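Local structure of apical membrane antigen 1-like protein, soluble form (Toxoplasma gondii, 3ZLE) at residues T243-D248 against C317-Q322; V237-K242 against W303-L308; F261-V266 against F299-A304; E254-R259 against V334-L339. The protein may take part in host cell invasion, as a sporozoite paralog of the parasite surface antigen AMA1, probably at the moving junction. All blocks are in the same frame, centred on the assembly; numbering follows the deposited sequence.

Contact 1 (T243-D248 against C317-Q322); sequences TSVQSD and CAIFDQ
Gln246 lays its side chain alongside Ile319, the two pointing the same way from neighbouring antiparallel strands. From CB the glutamine chain turns to a CG between its own backbone N and carbonyl carbon (chi1 75°), which brings CG to 3.8 Å from Ile319 CD1. The chain then runs extended, and Gln246 CD comes to 3.7 Å from Ile319 CD1. At the tip, OE1 and NE2 both stay in contact with Ile319 CD1, while NE2 donates to a water that also takes the N-H of Asp248 and donates to the carbonyl O of Cys317, so one water stitches both strands and the amide together. Arg259, from the helix 253-262, touches both Gln246 and Ile319.

The backbone here forms a classic beta bulge at the edge of a four-stranded antiparallel sheet: Val245 and Gln246 both face Ile319. Val245 N gives the short bond to Ile319 O, 2.7 Å, and Gln246 N adds a weak one to the same oxygen. In return Ile319 N donates to Gln246 O at 2.8 Å.

Before the bulge, Ser244 CB presses against the gripped carbonyl, 3.3 Å from Ile319 O. Its OG rests between Ala318 CB and Phe320 CB, its hydrogen bond going to the carbonyl of Asp240. A second water joins Thr243 O to the N-H of Asp321, bridging the chains where the strand pairing has ended. Phe239 stacks on the Phe320 ring, and Cys317 carries the disulfide to Cys256.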
# COMPACT_ATOMS: atom_id res chain seq x y z
N THR A 243 3.34 -3.60 -22.79
CA THR A 243 2.37 -4.34 -22.00
C THR A 243 2.02 -3.57 -20.73
O THR A 243 1.69 -4.15 -19.70
CB THR A 243 2.95 -5.69 -21.58
OG1 THR A 243 4.33 -5.52 -21.23
CG2 THR A 243 2.86 -6.70 -22.71
N SER A 244 2.10 -2.25 -20.80
CA SER A 244 1.84 -1.45 -19.63
C SER A 244 0.74 -0.42 -19.83
O SER A 244 0.34 -0.12 -20.93
CB SER A 244 3.14 -0.82 -19.10
OG SER A 244 4.03 -1.87 -18.67
N VAL A 245 0.23 0.07 -18.72
CA VAL A 245 -0.87 1.00 -18.70
C VAL A 245 -0.31 2.43 -18.84
O VAL A 245 -0.95 3.32 -19.44
CB VAL A 245 -1.65 0.81 -17.38
CG1 VAL A 245 -1.82 2.12 -16.60
CG2 VAL A 245 -2.96 0.07 -17.61
N GLN A 246 0.91 2.64 -18.36
CA GLN A 246 1.65 3.87 -18.68
C GLN A 246 3.12 3.59 -18.48
O GLN A 246 3.47 2.68 -17.77
CB GLN A 246 1.20 5.04 -17.81
CG GLN A 246 1.72 4.98 -16.38
CD GLN A 246 1.37 6.22 -15.56
OE1 GLN A 246 0.24 6.38 -15.11
NE2 GLN A 246 2.38 7.02 -15.25
N SER A 247 3.96 4.32 -19.18
CA SER A 247 5.38 4.08 -19.14
C SER A 247 6.08 5.36 -19.53
O SER A 247 6.79 5.42 -20.51
CB SER A 247 5.78 2.97 -20.12
OG SER A 247 5.15 3.13 -21.38
N ASP A 248 5.84 6.40 -18.76
CA ASP A 248 6.52 7.64 -18.97
C ASP A 248 7.89 7.59 -18.28
O ASP A 248 8.22 6.63 -17.60
CB ASP A 248 5.69 8.80 -18.44
CG ASP A 248 4.32 8.89 -19.11
OD1 ASP A 248 4.16 8.41 -20.27
OD2 ASP A 248 3.41 9.47 -18.50
N CYS A 317 9.34 4.52 -15.86
CA CYS A 317 8.43 3.88 -14.91
C CYS A 317 7.26 3.24 -15.66
O CYS A 317 6.34 3.93 -16.10
CB CYS A 317 7.86 4.92 -13.99
SG CYS A 317 6.98 4.25 -12.57
N ALA A 318 7.33 1.93 -15.87
CA ALA A 318 6.30 1.20 -16.64
C ALA A 318 5.32 0.55 -15.69
O ALA A 318 5.61 -0.50 -15.09
CB ALA A 318 6.93 0.14 -17.53
N ILE A 319 4.17 1.17 -15.55
CA ILE A 319 3.16 0.70 -14.63
C ILE A 319 2.17 -0.25 -15.31
O ILE A 319 1.60 0.06 -16.34
CB ILE A 319 2.40 1.87 -14.07
CG1 ILE A 319 3.30 2.67 -13.12
CG2 ILE A 319 1.08 1.42 -13.48
CD1 ILE A 319 2.79 4.07 -12.87
N PHE A 320 1.95 -1.40 -14.71
CA PHE A 320 1.13 -2.39 -15.40
C PHE A 320 0.10 -2.97 -14.46
O PHE A 320 0.17 -2.78 -13.25
CB PHE A 320 1.99 -3.47 -16.02
CG PHE A 320 2.78 -4.28 -15.00
CD1 PHE A 320 4.03 -3.84 -14.54
CD2 PHE A 320 2.32 -5.54 -14.59
CE1 PHE A 320 4.79 -4.61 -13.69
CE2 PHE A 320 3.05 -6.29 -13.67
CZ PHE A 320 4.27 -5.81 -13.21
N ASP A 321 -0.84 -3.72 -15.02
CA ASP A 321 -1.97 -4.20 -14.24
C ASP A 321 -2.21 -5.68 -14.35
O ASP A 321 -3.30 -6.13 -14.04
CB ASP A 321 -3.25 -3.45 -14.63
CG ASP A 321 -3.73 -3.79 -16.02
OD1 ASP A 321 -3.11 -4.62 -16.70
OD2 ASP A 321 -4.70 -3.16 -16.46
N GLN A 322 -1.15 -6.44 -14.63
CA GLN A 322 -1.23 -7.91 -14.55
C GLN A 322 -0.46 -8.47 -13.36
O GLN A 322 0.62 -8.01 -13.03
CB GLN A 322 -0.68 -8.52 -15.82
CG GLN A 322 -1.39 -8.07 -17.08
CD GLN A 322 -2.04 -9.23 -17.80
OE1 GLN A 322 -1.39 -10.26 -18.06
NE2 GLN A 322 -3.32 -9.10 -18.10
O HOH W 1 -0.84 -3.46 -17.88
O HOH W 2 5.12 6.19 -15.99

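Contact 2 (V237-K242 against W303-L308); sequences VPFDTK and WANFYL
Phe239 offers its carbonyl O to the side-chain amide of Asn305, and this is the one hydrogen bond across the contact. Just past Pro238, where the strand 235-238 ends, Phe239 O receives Asn305 ND2 at 3.0 Å, with an almost straight N-H...O angle of 170°; the donor lies in the carbonyl plane, on a lone pair, and the oxygen lies in the plane of the Asn305 amide. The same ND2 sits 3.6 Å from Phe239 CB and near the plane of the phenyl ring, at its edge.

Next, Asp240 puts its CB against the phenol of Tyr307, 3.2 Å from OH. The tyrosine reaches it from two residues further along the strand 303-308, on the same side as Asn305. The aspartate carboxylate turns back into its own loop, where OD1 takes a weak bond from Lys242 N. Thr241 follows, its backbone N 3.6 Å from Tyr307 OH.

Asn305 ND2 also donates to the carbonyl of Phe228 on the strand 226-232, to which Phe239 is paired through backbone bonds. One buried amide nitrogen thus serves carbonyls on that strand and just past the strand 235-238, which should fix the amide's rotation and pins the three-stranded sheet against the strand 303-308.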
# COMPACT_ATOMS: atom_id res chain seq x y z
N VAL A 237 9.56 -12.71 -19.59
CA VAL A 237 9.56 -11.49 -20.34
C VAL A 237 8.97 -10.35 -19.54
O VAL A 237 7.80 -10.38 -19.20
CB VAL A 237 8.94 -11.62 -21.76
CG1 VAL A 237 8.84 -13.07 -22.19
CG2 VAL A 237 7.60 -10.93 -21.85
N PRO A 238 9.79 -9.32 -19.29
CA PRO A 238 9.40 -8.27 -18.35
C PRO A 238 8.34 -7.41 -18.96
O PRO A 238 8.33 -7.23 -20.17
CB PRO A 238 10.72 -7.43 -18.15
CG PRO A 238 11.64 -7.86 -19.25
CD PRO A 238 11.23 -9.25 -19.69
N PHE A 239 7.53 -6.80 -18.13
CA PHE A 239 6.62 -5.76 -18.55
C PHE A 239 7.37 -4.49 -18.90
O PHE A 239 8.20 -4.02 -18.13
CB PHE A 239 5.61 -5.48 -17.45
CG PHE A 239 4.72 -6.64 -17.16
CD1 PHE A 239 5.09 -7.60 -16.23
CD2 PHE A 239 3.50 -6.77 -17.80
CE1 PHE A 239 4.30 -8.71 -16.00
CE2 PHE A 239 2.73 -7.90 -17.62
CZ PHE A 239 3.12 -8.86 -16.70
N ASP A 240 6.95 -3.86 -19.99
CA ASP A 240 7.61 -2.67 -20.51
C ASP A 240 6.57 -1.80 -21.19
O ASP A 240 5.39 -1.89 -20.90
CB ASP A 240 8.66 -3.08 -21.53
CG ASP A 240 8.08 -3.96 -22.62
OD1 ASP A 240 6.82 -4.01 -22.77
OD2 ASP A 240 8.88 -4.58 -23.33
N THR A 241 7.02 -0.95 -22.11
CA THR A 241 6.12 -0.10 -22.88
C THR A 241 4.98 -0.89 -23.58
O THR A 241 3.82 -0.49 -23.53
CB THR A 241 6.91 0.75 -23.89
OG1 THR A 241 7.99 -0.03 -24.42
CG2 THR A 241 7.52 2.00 -23.18
N LYS A 242 5.30 -2.07 -24.10
CA LYS A 242 4.33 -2.84 -24.87
C LYS A 242 3.11 -3.24 -24.05
O LYS A 242 1.98 -3.19 -24.53
CB LYS A 242 4.99 -4.09 -25.48
CG LYS A 242 5.73 -3.85 -26.80
CD LYS A 242 4.98 -2.89 -27.73
CE LYS A 242 3.50 -3.24 -27.89
NZ LYS A 242 3.25 -4.66 -28.27
N TRP A 303 1.54 -2.58 -9.95
CA TRP A 303 2.96 -2.89 -10.09
C TRP A 303 3.64 -1.92 -11.04
O TRP A 303 3.01 -1.44 -11.96
CB TRP A 303 3.14 -4.29 -10.62
CG TRP A 303 2.36 -5.37 -9.84
CD1 TRP A 303 2.88 -6.22 -8.90
CD2 TRP A 303 0.99 -5.79 -10.06
NE1 TRP A 303 1.88 -7.08 -8.45
CE2 TRP A 303 0.72 -6.82 -9.14
CE3 TRP A 303 -0.06 -5.30 -10.86
CZ2 TRP A 303 -0.56 -7.43 -9.03
CZ3 TRP A 303 -1.32 -5.88 -10.74
CH2 TRP A 303 -1.55 -6.96 -9.85
N ALA A 304 4.92 -1.60 -10.77
CA ALA A 304 5.71 -0.75 -11.63
C ALA A 304 7.10 -1.33 -11.84
O ALA A 304 7.76 -1.76 -10.90
CB ALA A 304 5.82 0.67 -11.05
N ASN A 305 7.55 -1.37 -13.10
CA ASN A 305 8.92 -1.68 -13.42
C ASN A 305 9.71 -0.42 -13.67
O ASN A 305 9.33 0.40 -14.53
CB ASN A 305 8.98 -2.59 -14.64
CG ASN A 305 8.77 -4.03 -14.28
OD1 ASN A 305 8.95 -4.42 -13.11
ND2 ASN A 305 8.42 -4.83 -15.25
N PHE A 306 10.80 -0.25 -12.93
CA PHE A 306 11.70 0.89 -13.16
C PHE A 306 13.00 0.45 -13.86
O PHE A 306 13.79 -0.32 -13.32
CB PHE A 306 12.05 1.57 -11.85
CG PHE A 306 13.09 2.64 -12.00
CD1 PHE A 306 12.72 3.93 -12.37
CD2 PHE A 306 14.43 2.34 -11.90
CE1 PHE A 306 13.67 4.93 -12.45
CE2 PHE A 306 15.40 3.33 -12.03
CZ PHE A 306 15.02 4.63 -12.27
N TYR A 307 13.20 0.91 -15.10
CA TYR A 307 14.41 0.49 -15.83
C TYR A 307 14.95 1.52 -16.78
O TYR A 307 14.31 2.53 -17.07
CB TYR A 307 14.17 -0.84 -16.54
CG TYR A 307 13.10 -0.76 -17.60
CD1 TYR A 307 11.76 -0.74 -17.25
CD2 TYR A 307 13.43 -0.60 -18.94
CE1 TYR A 307 10.78 -0.66 -18.22
CE2 TYR A 307 12.46 -0.53 -19.91
CZ TYR A 307 11.14 -0.56 -19.55
OH TYR A 307 10.18 -0.47 -20.52
N LEU A 308 16.19 1.30 -17.18
CA LEU A 308 16.86 2.12 -18.16
C LEU A 308 16.58 1.51 -19.52
O LEU A 308 16.94 0.36 -19.75
CB LEU A 308 18.36 2.10 -17.87
CG LEU A 308 19.33 2.71 -18.89
CD1 LEU A 308 18.94 4.14 -19.23
CD2 LEU A 308 20.75 2.68 -18.35

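Contact 3 (F261-V266 against F299-A304); sequences FANPLV and FGANWA
Ala301 meets the turn after the helix 253-262 with its backbone: its N donates to Leu265 O at 2.9 Å, Ala301 is the centre of an inverse gamma turn, and its O faces Asn263. That asparagine, the first residue to leave helical geometry, starts a type I turn closed by Val266 N on its O. Its side-chain OD1 accepts from Leu265 N, making an Asx turn, while ND2 reaches across to Ala301 O at 2.9 Å, the acceptor lying close to the plane of the amide. ND2 also donates back to Val260 O, so both ends of the amide are held.

Ala301 CB lies against this turn, 3.8 Å from Leu265 CB and 3.7 Å from Asn263 OD1. Val266 has CG2 anti to its backbone N, and that methyl meets Asn302 OD1 at 3.5 Å, the two side chains crossing at about a right angle; OD1 itself accepts from Ala267 N. Gly300, beside the Leu265 carbonyl, has backbone angles that a side chain would not tolerate.

The contact joins the C-terminal end of the helix 253-262 to the run into the strand 303-308, with Ile319 of the strand 315-320 touching both Asn263 and Ala301.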
# COMPACT_ATOMS: atom_id res chain seq x y z
N PHE A 261 1.72 4.28 -6.81
CA PHE A 261 0.73 4.33 -5.76
C PHE A 261 -0.35 5.34 -6.13
O PHE A 261 -1.54 5.13 -5.87
CB PHE A 261 1.40 4.76 -4.42
CG PHE A 261 0.41 5.00 -3.31
CD1 PHE A 261 -0.25 3.93 -2.68
CD2 PHE A 261 0.03 6.29 -3.00
CE1 PHE A 261 -1.13 4.14 -1.67
CE2 PHE A 261 -0.89 6.52 -1.97
CZ PHE A 261 -1.50 5.44 -1.35
N ALA A 262 0.06 6.45 -6.74
CA ALA A 262 -0.89 7.55 -7.03
C ALA A 262 -1.57 7.43 -8.38
O ALA A 262 -2.38 8.26 -8.72
CB ALA A 262 -0.19 8.90 -6.91
N ASN A 263 -1.20 6.44 -9.18
CA ASN A 263 -1.66 6.39 -10.58
C ASN A 263 -3.15 6.15 -10.74
O ASN A 263 -3.75 5.38 -9.97
CB ASN A 263 -0.85 5.39 -11.40
CG ASN A 263 -1.50 4.02 -11.45
OD1 ASN A 263 -2.34 3.76 -12.31
ND2 ASN A 263 -0.98 3.10 -10.65
N PRO A 264 -3.77 6.80 -11.75
CA PRO A 264 -5.22 6.88 -11.79
C PRO A 264 -5.89 5.50 -11.91
O PRO A 264 -7.10 5.37 -11.61
CB PRO A 264 -5.50 7.75 -13.03
CG PRO A 264 -4.24 7.68 -13.85
CD PRO A 264 -3.13 7.51 -12.87
N LEU A 265 -5.12 4.48 -12.30
CA LEU A 265 -5.67 3.11 -12.40
C LEU A 265 -5.29 2.15 -11.29
O LEU A 265 -5.49 0.96 -11.42
CB LEU A 265 -5.29 2.47 -13.74
CG LEU A 265 -5.97 2.99 -15.01
CD1 LEU A 265 -5.41 2.34 -16.25
CD2 LEU A 265 -7.47 2.88 -14.97
N VAL A 266 -4.69 2.62 -10.21
CA VAL A 266 -4.30 1.72 -9.13
C VAL A 266 -5.56 1.14 -8.50
O VAL A 266 -6.59 1.81 -8.47
CB VAL A 266 -3.49 2.49 -8.06
CG1 VAL A 266 -4.36 3.58 -7.41
CG2 VAL A 266 -2.96 1.53 -7.00
N PHE A 299 -7.68 -5.59 -7.55
CA PHE A 299 -7.34 -5.59 -8.96
C PHE A 299 -7.00 -4.17 -9.45
O PHE A 299 -7.69 -3.20 -9.11
CB PHE A 299 -8.48 -6.22 -9.79
CG PHE A 299 -8.65 -7.71 -9.56
CD1 PHE A 299 -7.90 -8.64 -10.29
CD2 PHE A 299 -9.49 -8.19 -8.54
CE1 PHE A 299 -7.99 -10.04 -10.02
CE2 PHE A 299 -9.64 -9.58 -8.31
CZ PHE A 299 -8.87 -10.50 -9.05
N GLY A 300 -5.91 -4.03 -10.20
CA GLY A 300 -5.64 -2.73 -10.82
C GLY A 300 -4.18 -2.58 -11.23
O GLY A 300 -3.43 -3.54 -11.19
N ALA A 301 -3.76 -1.36 -11.55
CA ALA A 301 -2.40 -1.13 -12.04
C ALA A 301 -1.53 -0.87 -10.82
O ALA A 301 -1.43 0.26 -10.37
CB ALA A 301 -2.39 0.08 -12.97
N ASN A 302 -1.05 -1.94 -10.19
CA ASN A 302 -0.51 -1.85 -8.84
C ASN A 302 1.01 -2.09 -8.83
O ASN A 302 1.65 -1.97 -7.77
CB ASN A 302 -1.14 -2.91 -7.91
CG ASN A 302 -2.63 -2.93 -7.94
OD1 ASN A 302 -3.29 -1.88 -7.90
ND2 ASN A 302 -3.19 -4.13 -7.83
N TRP A 303 1.54 -2.58 -9.95
CA TRP A 303 2.96 -2.89 -10.09
C TRP A 303 3.64 -1.92 -11.04
O TRP A 303 3.01 -1.44 -11.96
CB TRP A 303 3.14 -4.29 -10.62
CG TRP A 303 2.36 -5.37 -9.84
CD1 TRP A 303 2.88 -6.22 -8.90
CD2 TRP A 303 0.99 -5.79 -10.06
NE1 TRP A 303 1.88 -7.08 -8.45
CE2 TRP A 303 0.72 -6.82 -9.14
CE3 TRP A 303 -0.06 -5.30 -10.86
CZ2 TRP A 303 -0.56 -7.43 -9.03
CZ3 TRP A 303 -1.32 -5.88 -10.74
CH2 TRP A 303 -1.55 -6.96 -9.85
N ALA A 304 4.92 -1.60 -10.77
CA ALA A 304 5.71 -0.75 -11.63
C ALA A 304 7.10 -1.33 -11.84
O ALA A 304 7.76 -1.76 -10.90
CB ALA A 304 5.82 0.67 -11.05

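Contact 4 (E254-R259 against V334-L339); sequences EECWKR and VAYTAL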
# COMPACT_ATOMS: atom_id res chain seq x y z
N GLU A 254 12.62 6.61 -6.98
CA GLU A 254 11.69 6.95 -5.92
C GLU A 254 10.44 7.65 -6.47
O GLU A 254 9.32 7.53 -5.90
CB GLU A 254 12.39 7.86 -4.90
CG GLU A 254 11.41 8.71 -4.09
CD GLU A 254 12.09 9.55 -2.99
OE1 GLU A 254 13.23 9.19 -2.54
OE2 GLU A 254 11.47 10.56 -2.58
N GLU A 255 10.63 8.42 -7.54
CA GLU A 255 9.53 9.07 -8.20
C GLU A 255 8.63 7.97 -8.79
O GLU A 255 7.43 8.03 -8.66
CB GLU A 255 10.05 10.04 -9.29
CG GLU A 255 9.00 10.56 -10.29
CD GLU A 255 9.53 11.72 -11.17
OE1 GLU A 255 10.37 12.50 -10.69
OE2 GLU A 255 9.10 11.85 -12.32
N CYS A 256 9.24 6.94 -9.36
CA CYS A 256 8.47 5.80 -9.86
C CYS A 256 7.69 5.11 -8.73
O CYS A 256 6.55 4.74 -8.90
CB CYS A 256 9.38 4.78 -10.56
SG CYS A 256 8.52 3.39 -11.34
N TRP A 257 8.31 5.00 -7.57
CA TRP A 257 7.69 4.37 -6.43
C TRP A 257 6.44 5.14 -5.96
O TRP A 257 5.41 4.56 -5.67
CB TRP A 257 8.72 4.23 -5.30
CG TRP A 257 8.13 3.84 -3.96
CD1 TRP A 257 7.67 2.62 -3.59
CD2 TRP A 257 7.92 4.71 -2.82
NE1 TRP A 257 7.19 2.66 -2.29
CE2 TRP A 257 7.34 3.92 -1.80
CE3 TRP A 257 8.23 6.05 -2.56
CZ2 TRP A 257 7.00 4.45 -0.52
CZ3 TRP A 257 7.91 6.57 -1.28
CH2 TRP A 257 7.37 5.75 -0.26
N LYS A 258 6.53 6.46 -5.97
CA LYS A 258 5.39 7.32 -5.67
C LYS A 258 4.30 7.29 -6.72
O LYS A 258 3.11 7.43 -6.40
CB LYS A 258 5.85 8.73 -5.49
CG LYS A 258 6.38 8.98 -4.11
CD LYS A 258 6.94 10.37 -3.98
CE LYS A 258 7.40 10.57 -2.56
NZ LYS A 258 8.15 11.81 -2.34
N ARG A 259 4.70 7.11 -7.97
CA ARG A 259 3.79 7.20 -9.08
C ARG A 259 2.85 6.03 -9.13
O ARG A 259 1.69 6.19 -9.48
CB ARG A 259 4.59 7.28 -10.38
CG ARG A 259 3.76 7.56 -11.61
CD ARG A 259 4.43 8.65 -12.46
NE ARG A 259 5.31 8.12 -13.48
CZ ARG A 259 6.40 8.75 -13.93
NH1 ARG A 259 6.81 9.88 -13.39
NH2 ARG A 259 7.08 8.25 -14.94
N VAL A 334 14.58 -1.76 -10.89
CA VAL A 334 13.85 -1.97 -9.60
C VAL A 334 12.36 -2.31 -9.82
O VAL A 334 11.71 -1.76 -10.72
CB VAL A 334 13.98 -0.77 -8.66
CG1 VAL A 334 13.40 -1.10 -7.26
CG2 VAL A 334 15.46 -0.37 -8.50
N ALA A 335 11.83 -3.25 -9.04
CA ALA A 335 10.41 -3.58 -9.14
C ALA A 335 9.65 -3.11 -7.93
O ALA A 335 9.96 -3.52 -6.79
CB ALA A 335 10.20 -5.04 -9.39
N TYR A 336 8.68 -2.25 -8.17
CA TYR A 336 7.97 -1.57 -7.09
C TYR A 336 6.48 -2.03 -7.05
O TYR A 336 5.88 -2.37 -8.10
CB TYR A 336 8.00 -0.06 -7.38
CG TYR A 336 9.33 0.59 -7.12
CD1 TYR A 336 9.84 0.68 -5.82
CD2 TYR A 336 10.09 1.13 -8.17
CE1 TYR A 336 10.98 1.33 -5.54
CE2 TYR A 336 11.29 1.80 -7.90
CZ TYR A 336 11.72 1.91 -6.58
OH TYR A 336 12.92 2.50 -6.27
N THR A 337 5.82 -1.87 -5.92
CA THR A 337 4.33 -1.91 -5.96
C THR A 337 3.70 -0.74 -5.28
O THR A 337 4.31 -0.07 -4.42
CB THR A 337 3.75 -3.18 -5.36
OG1 THR A 337 3.84 -3.12 -3.95
CG2 THR A 337 4.45 -4.43 -5.88
N ALA A 338 2.42 -0.56 -5.53
CA ALA A 338 1.66 0.37 -4.72
C ALA A 338 1.60 0.02 -3.23
O ALA A 338 1.49 0.93 -2.38
CB ALA A 338 0.29 0.60 -5.28
N LEU A 339 1.81 -1.23 -2.90
CA LEU A 339 1.83 -1.60 -1.43
C LEU A 339 3.13 -1.36 -0.70
O LEU A 339 3.14 -0.94 0.49
CB LEU A 339 1.42 -3.04 -1.23
CG LEU A 339 -0.09 -3.19 -1.43
CD1 LEU A 339 -0.45 -4.62 -1.74
CD2 LEU A 339 -0.80 -2.69 -0.19
O HOH W 3 4.12 2.67 -3.84
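A water gripped between Trp257 O and Thr337 O links the helix to the end of the strand, with oxygen distances of 2.9 Å to the tryptophan carbonyl and 2.8 Å to the threonine one. It is the polar bridge of an otherwise apolar contact.

Tyr336 carries the rest. Its CG is anti to its own carbonyl carbon (chi1 -74°), and the ring beyond it lies against the helix. Trp257 CB sits over one face, 3.8 Å from the ring centroid, a CH-pi contact; Val334 CG1 covers the opposite face, so the phenol ring is sandwiched between the helix and its own strand. The indole continues the contact: Trp257 CD1 lies 3.7 Å from Tyr336 CD1, the planes of its five-membered ring and the phenol inclined at 52°, an oblique aromatic pair. Its NE1 is bonded to the carbonyl of Gly340, just beyond the strand. Cys256 SG comes obliquely to the tyrosine, 4.2 Å from Tyr336 CD2, a sulfur-aromatic contact made by a sulfur already in the disulfide with Cys317.

The segment axes of helix 254-259 and strand 334-337 make 28° and approach to 7.9 Å. Cys256 also touches Ala304 and Phe306 of the next strand, so the helix covers one face of the four-stranded antiparallel sheet and is tied to it by a disulfide, consistent with the PAN-type domains of the AMA1 family.

From the N terminus, the chain runs through 237-242, the end of strand 235-238 and the loop after it, then 243-248, the helix residues 254-259 and the turn 261-266, before the other halves arrive. The 299-304 run closes the shortest loop, contact 3, which lies within the spans of contacts 1 and 4. The strand 303-308 then closes contact 2, 317-322 closes contact 1 and 334-339 closes contact 4; these three cross one another. Contacts 2 and 3 end on the same strand, sharing Trp303 and Ala304. Contact 1 adds the edge strand of the four-stranded sheet, contact 2 docks the three-stranded sheet, and contacts 3 and 4 fasten the helix 253-262, with Cys256-Cys317 joining contacts 1 and 4.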